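Local coordinates for protein Glucose/sorbosone dehydrogenases (Escherichia coli K12, PDB 2G8S) that belongs to the glucose/sorbosone dehydrogenase family, folds as a beta-propeller and binds a calcium ion, at residues V72-F77 against R82-Y87; W21-L26 against H30-T35. All coordinates share one frame; numbering follows the deposited sequence. Where two conformers were deposited one is given.

Contact 1 of 2, residues V72-F77 against R82-Y87; sequences VLAPDF and RIWLSY. With EDO (1,2-ethanediol), chain K.
A chi1 of 179° sets the F77 ring trans to its own amide nitrogen and brings the ring edge to the start of strand 82-90, while I83 holds CG1 between backbone N and carbonyl carbon (chi1 72°), which leaves the CG2 branch to meet the ring. The two segments belong to adjacent antiparallel strands within one blade of the beta-propeller: strand 68-73 ends, a type I turn from A74 to F77 and a short helix follow, and the chain returns as strand 82-90. V72 and W84 are a hydrogen-bonded pair. V72 O takes W84 N at 2.8 Å, and V72 N returns a bond to W84 O. Two residues on, past the non-hydrogen-bonded pair L73 and I83, A74 N reaches R82 O at 2.9 Å, carrying the ladder past the end of the strand.

R82 O is met a second time, at the edge of the F77 ring, where CD1 lies 3.5 Å from it and close to the ring plane. CE1 of the same ring is 3.8 Å from I83 CG2, the two side chains running side by side, and L73 CD2 comes to 3.6 Å from that same methyl. L73, I83 and F77 thus form one apolar cluster, with L73 CD1 over one face of the phenyl ring, toward the rim. On the sheet face of V72 and W84, A74 CB touches the rim of the indole and sits 3.7 Å from R82 CB. The arginine continues past it, extended until it bends at chi3, to bond Q172 and make a cation-pi contact with Y102. At the turn, an ethanediol probably left from crystallisation gives its O1 hydroxyl proton to D76 OD1 at 2.7 Å, the carboxylate oxygen that also bonds S80 OG.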
# COMPACT_ATOMS: atom_id res chain seq x y z
N VAL A 72 -9.30 -4.58 1.63
CA VAL A 72 -9.78 -4.27 0.27
C VAL A 72 -10.98 -5.16 -0.06
O VAL A 72 -10.95 -6.35 0.20
CB VAL A 72 -8.65 -4.49 -0.80
CG1 VAL A 72 -9.16 -4.15 -2.20
CG2 VAL A 72 -7.40 -3.66 -0.46
N LEU A 73 -12.02 -4.57 -0.64
CA LEU A 73 -13.18 -5.37 -1.05
C LEU A 73 -12.85 -6.11 -2.34
O LEU A 73 -12.17 -5.57 -3.21
CB LEU A 73 -14.40 -4.48 -1.28
CG LEU A 73 -14.81 -3.46 -0.22
CD1 LEU A 73 -16.21 -2.97 -0.56
CD2 LEU A 73 -14.80 -4.03 1.18
N ALA A 74 -13.33 -7.35 -2.46
CA ALA A 74 -13.19 -8.08 -3.73
C ALA A 74 -13.97 -7.34 -4.83
O ALA A 74 -14.94 -6.63 -4.53
CB ALA A 74 -13.71 -9.50 -3.59
N PRO A 75 -13.53 -7.46 -6.09
CA PRO A 75 -14.27 -6.78 -7.16
C PRO A 75 -15.75 -7.18 -7.23
O PRO A 75 -16.58 -6.34 -7.59
CB PRO A 75 -13.53 -7.19 -8.43
CG PRO A 75 -12.14 -7.51 -7.95
CD PRO A 75 -12.33 -8.15 -6.60
N ASP A 76 -16.06 -8.43 -6.90
CA ASP A 76 -17.45 -8.91 -6.93
C ASP A 76 -18.16 -8.82 -5.57
O ASP A 76 -19.12 -9.57 -5.32
CB ASP A 76 -17.53 -10.34 -7.51
CG ASP A 76 -16.97 -11.40 -6.57
OD1 ASP A 76 -16.29 -11.04 -5.58
OD2 ASP A 76 -17.19 -12.60 -6.84
N PHE A 77 -17.71 -7.91 -4.71
CA PHE A 77 -18.28 -7.72 -3.36
C PHE A 77 -19.81 -7.65 -3.35
O PHE A 77 -20.46 -8.18 -2.45
CB PHE A 77 -17.69 -6.48 -2.67
CG PHE A 77 -18.24 -6.22 -1.30
CD1 PHE A 77 -17.66 -6.79 -0.17
CD2 PHE A 77 -19.36 -5.40 -1.12
CE1 PHE A 77 -18.17 -6.57 1.10
CE2 PHE A 77 -19.89 -5.18 0.15
CZ PHE A 77 -19.29 -5.75 1.26
N ARG A 82 -17.03 -10.57 -0.28
CA ARG A 82 -15.68 -10.97 0.08
C ARG A 82 -14.79 -9.77 0.35
O ARG A 82 -14.77 -8.80 -0.42
CB ARG A 82 -15.09 -11.85 -1.02
CG ARG A 82 -13.68 -12.32 -0.74
CD ARG A 82 -13.17 -13.15 -1.89
NE ARG A 82 -13.84 -14.44 -1.97
CZ ARG A 82 -13.59 -15.36 -2.90
NH1 ARG A 82 -12.69 -15.12 -3.85
NH2 ARG A 82 -14.25 -16.52 -2.88
N ILE A 83 -14.08 -9.82 1.48
CA ILE A 83 -13.08 -8.80 1.79
C ILE A 83 -11.73 -9.47 2.01
O ILE A 83 -11.65 -10.58 2.54
CB ILE A 83 -13.48 -7.88 2.98
CG1 ILE A 83 -13.42 -8.60 4.32
CG2 ILE A 83 -14.84 -7.25 2.74
CD1 ILE A 83 -13.33 -7.64 5.52
N TRP A 84 -10.69 -8.80 1.53
CA TRP A 84 -9.31 -9.28 1.65
C TRP A 84 -8.56 -8.47 2.69
O TRP A 84 -8.75 -7.25 2.81
CB TRP A 84 -8.60 -9.14 0.30
CG TRP A 84 -9.04 -10.13 -0.75
CD1 TRP A 84 -10.25 -10.16 -1.40
CD2 TRP A 84 -8.28 -11.23 -1.25
NE1 TRP A 84 -10.28 -11.22 -2.29
CE2 TRP A 84 -9.08 -11.89 -2.21
CE3 TRP A 84 -6.99 -11.72 -0.98
CZ2 TRP A 84 -8.62 -13.02 -2.92
CZ3 TRP A 84 -6.54 -12.84 -1.67
CH2 TRP A 84 -7.35 -13.48 -2.63
N LEU A 85 -7.70 -9.15 3.45
CA LEU A 85 -6.85 -8.49 4.44
C LEU A 85 -5.40 -8.93 4.27
O LEU A 85 -5.14 -10.09 3.89
CB LEU A 85 -7.28 -8.82 5.88
CG LEU A 85 -8.71 -8.48 6.32
CD1 LEU A 85 -9.06 -9.10 7.67
CD2 LEU A 85 -8.89 -6.96 6.38
N SER A 86 -4.47 -8.02 4.54
CA SER A 86 -3.08 -8.41 4.67
C SER A 86 -2.58 -8.06 6.07
O SER A 86 -3.12 -7.18 6.73
CB SER A 86 -2.21 -7.72 3.61
OG SER A 86 -2.17 -6.31 3.80
N TYR A 87 -1.56 -8.78 6.52
CA TYR A 87 -1.08 -8.63 7.89
C TYR A 87 0.31 -9.24 8.00
O TYR A 87 0.72 -9.98 7.13
CB TYR A 87 -2.05 -9.30 8.88
CG TYR A 87 -2.26 -10.80 8.68
CD1 TYR A 87 -1.63 -11.72 9.52
CD2 TYR A 87 -3.11 -11.29 7.67
CE1 TYR A 87 -1.82 -13.10 9.35
CE2 TYR A 87 -3.31 -12.67 7.50
CZ TYR A 87 -2.65 -13.56 8.35
OH TYR A 87 -2.83 -14.92 8.20
C1 EDO K . -13.78 -12.70 -7.17
O1 EDO K . -13.91 -12.21 -5.83
C2 EDO K . -13.43 -11.57 -8.13
O2 EDO K . -14.27 -10.43 -7.93

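Contact 2 of 2, residues W21-L26 against H30-T35; sequences WALAFL and HGMLIT. With EDO (1,2-ethanediol), chain F.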
# COMPACT_ATOMS: atom_id res chain seq x y z
N TRP A 21 -4.34 1.92 9.30
CA TRP A 21 -3.46 1.64 8.16
C TRP A 21 -4.15 1.80 6.82
O TRP A 21 -3.53 2.29 5.86
CB TRP A 21 -2.86 0.23 8.27
CG TRP A 21 -1.52 0.08 7.56
CD1 TRP A 21 -0.29 0.38 8.08
CD2 TRP A 21 -1.27 -0.43 6.24
NE1 TRP A 21 0.70 0.11 7.16
CE2 TRP A 21 0.12 -0.40 6.03
CE3 TRP A 21 -2.10 -0.90 5.21
CZ2 TRP A 21 0.72 -0.84 4.83
CZ3 TRP A 21 -1.51 -1.33 4.02
CH2 TRP A 21 -0.12 -1.30 3.84
N ALA A 22 -5.41 1.39 6.74
CA ALA A 22 -6.15 1.41 5.47
C ALA A 22 -7.63 1.57 5.70
O ALA A 22 -8.14 1.34 6.80
CB ALA A 22 -5.88 0.15 4.67
N LEU A 23 -8.32 1.96 4.63
CA LEU A 23 -9.77 1.99 4.66
C LEU A 23 -10.37 1.41 3.38
O LEU A 23 -9.73 1.42 2.32
CB LEU A 23 -10.30 3.41 4.89
CG LEU A 23 -10.13 4.44 3.78
CD1 LEU A 23 -11.27 4.36 2.76
CD2 LEU A 23 -10.06 5.84 4.36
N ALA A 24 -11.59 0.90 3.49
CA ALA A 24 -12.34 0.42 2.35
C ALA A 24 -13.73 1.00 2.42
O ALA A 24 -14.40 0.89 3.45
CB ALA A 24 -12.39 -1.11 2.35
N PHE A 25 -14.18 1.61 1.34
CA PHE A 25 -15.53 2.16 1.28
C PHE A 25 -16.53 1.06 1.03
O PHE A 25 -16.37 0.27 0.11
CB PHE A 25 -15.65 3.19 0.15
CG PHE A 25 -14.70 4.33 0.25
CD1 PHE A 25 -14.89 5.34 1.19
CD2 PHE A 25 -13.60 4.41 -0.60
CE1 PHE A 25 -14.00 6.42 1.29
CE2 PHE A 25 -12.70 5.48 -0.51
CZ PHE A 25 -12.90 6.48 0.44
N LEU A 26 -17.57 1.02 1.86
CA LEU A 26 -18.66 0.08 1.65
C LEU A 26 -19.67 0.69 0.68
O LEU A 26 -19.91 1.89 0.73
CB LEU A 26 -19.34 -0.28 2.97
CG LEU A 26 -18.44 -1.01 3.97
CD1 LEU A 26 -19.15 -1.13 5.31
CD2 LEU A 26 -18.04 -2.38 3.42
N HIS A 30 -22.90 2.84 3.11
CA HIS A 30 -22.80 2.10 4.36
C HIS A 30 -21.53 2.42 5.15
O HIS A 30 -21.16 1.70 6.09
CB HIS A 30 -22.90 0.59 4.09
CG HIS A 30 -24.28 0.12 3.74
ND1 HIS A 30 -24.83 0.30 2.50
CD2 HIS A 30 -25.21 -0.52 4.48
CE1 HIS A 30 -26.05 -0.21 2.48
NE2 HIS A 30 -26.30 -0.72 3.67
N GLY A 31 -20.85 3.50 4.79
CA GLY A 31 -19.66 3.93 5.53
C GLY A 31 -18.43 3.20 5.04
O GLY A 31 -18.28 2.95 3.84
N MSE A 32 -17.53 2.87 5.97
CA MSE A 32 -16.25 2.26 5.61
C MSE A 32 -15.69 1.35 6.69
O MSE A 32 -16.05 1.46 7.85
CB MSE A 32 -15.23 3.35 5.33
CG MSE A 32 -14.93 4.20 6.53
SE MSE A 32 -13.68 5.48 6.12
CE MSE A 32 -14.79 6.69 5.00
N LEU A 33 -14.80 0.45 6.27
CA LEU A 33 -14.03 -0.36 7.20
C LEU A 33 -12.66 0.30 7.33
O LEU A 33 -12.14 0.89 6.37
CB LEU A 33 -13.86 -1.78 6.66
CG LEU A 33 -15.12 -2.62 6.41
CD1 LEU A 33 -14.74 -3.96 5.81
CD2 LEU A 33 -15.94 -2.82 7.68
N ILE A 34 -12.08 0.22 8.53
CA ILE A 34 -10.76 0.76 8.80
C ILE A 34 -9.95 -0.29 9.54
O ILE A 34 -10.44 -0.89 10.49
CB ILE A 34 -10.83 2.05 9.69
CG1 ILE A 34 -11.76 3.10 9.06
CG2 ILE A 34 -9.43 2.62 9.92
CD1 ILE A 34 -12.10 4.27 9.97
N THR A 35 -8.72 -0.52 9.09
CA THR A 35 -7.81 -1.38 9.84
C THR A 35 -7.01 -0.54 10.82
O THR A 35 -6.57 0.55 10.49
CB THR A 35 -6.81 -2.12 8.94
OG1 THR A 35 -6.16 -1.18 8.07
CG2 THR A 35 -7.52 -3.19 8.13
C1 EDO F . -0.96 1.94 3.56
O1 EDO F . -1.92 2.99 3.62
C2 EDO F . 0.27 2.37 2.77
O2 EDO F . 0.83 3.53 3.40
O HOH W 1 -18.97 4.29 1.47
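G31 O is gripped twice beside the turn of this hairpin: L26 N donates to it at 2.9 Å, and a water donates to it while also donating to L26 O at 2.7 Å. The water therefore bridges two carbonyls where the chain leaves the ladder for the connecting loop. G31 has a positive phi (85°), a conformation suited to a residue without a CB. From here W21-L26 and H30-T35 run as a beta hairpin in a propeller blade; the axes of strands 21-25 and 32-35 come within 4.6 Å. A24 and L33 exchange two backbone bonds, and at the far end W21 N reaches T35 O while T35 N reaches A22 O. Between these pairs, the CA-H of L23 points to L33 O.

L23, F25, M32 and I34 share one face of the sheet. In the conformer modelled here, the side chains of M32, a selenomethionine, and L23 cross at a slant, SE 4.0 Å from L23 CD2, and the bend at chi3 (73°) brings CE to 3.8 Å from F25 CE1. F25 also has L23 CD1 over one face of its ring, toward the rim. L33 points to the other face, with A22, A24 and T35, and L26 crosses it at about a right angle, L26 CD2 meeting L33 CG at 4.2 Å, while L26 CB packs on H30 CB. T35 OG1 lies 3.0 Å from A22 N in a weak, bent bond; its other partner is L69 O. An ethanediol carbon rests over one face of the W21 indole, toward the rim.

Strand 40-45 continues the sheet beyond 32-36, through backbone bonds of M32 to W44 and I34 to R42. Strand 68-73 lies against W21, A22 and T35, and strand 325-330 against W21, A22, L23 and F25, so the hairpin is wedged between the neighbouring blades.

Contact 2 closes before contact 1 opens along the chain, yet the two pack directly on each other with centres about 11 Å apart. The tightest approach is L73 CD1 to F25 O, at 3.3 Å; L73 CD2 also reaches A24 CB at 4.0 Å, so this one leucine presses on the first strand of the hairpin. I83 CD1 meets L33 CD1 at 4.0 Å and F77 CZ meets L26 CD2 at 4.2 Å, joining the apolar faces of two successive sheets of the propeller. The calcium ligands E223 and Y233 belong to neither contact, and the ethanediols beside the two contacts probably come from the crystallisation liquor.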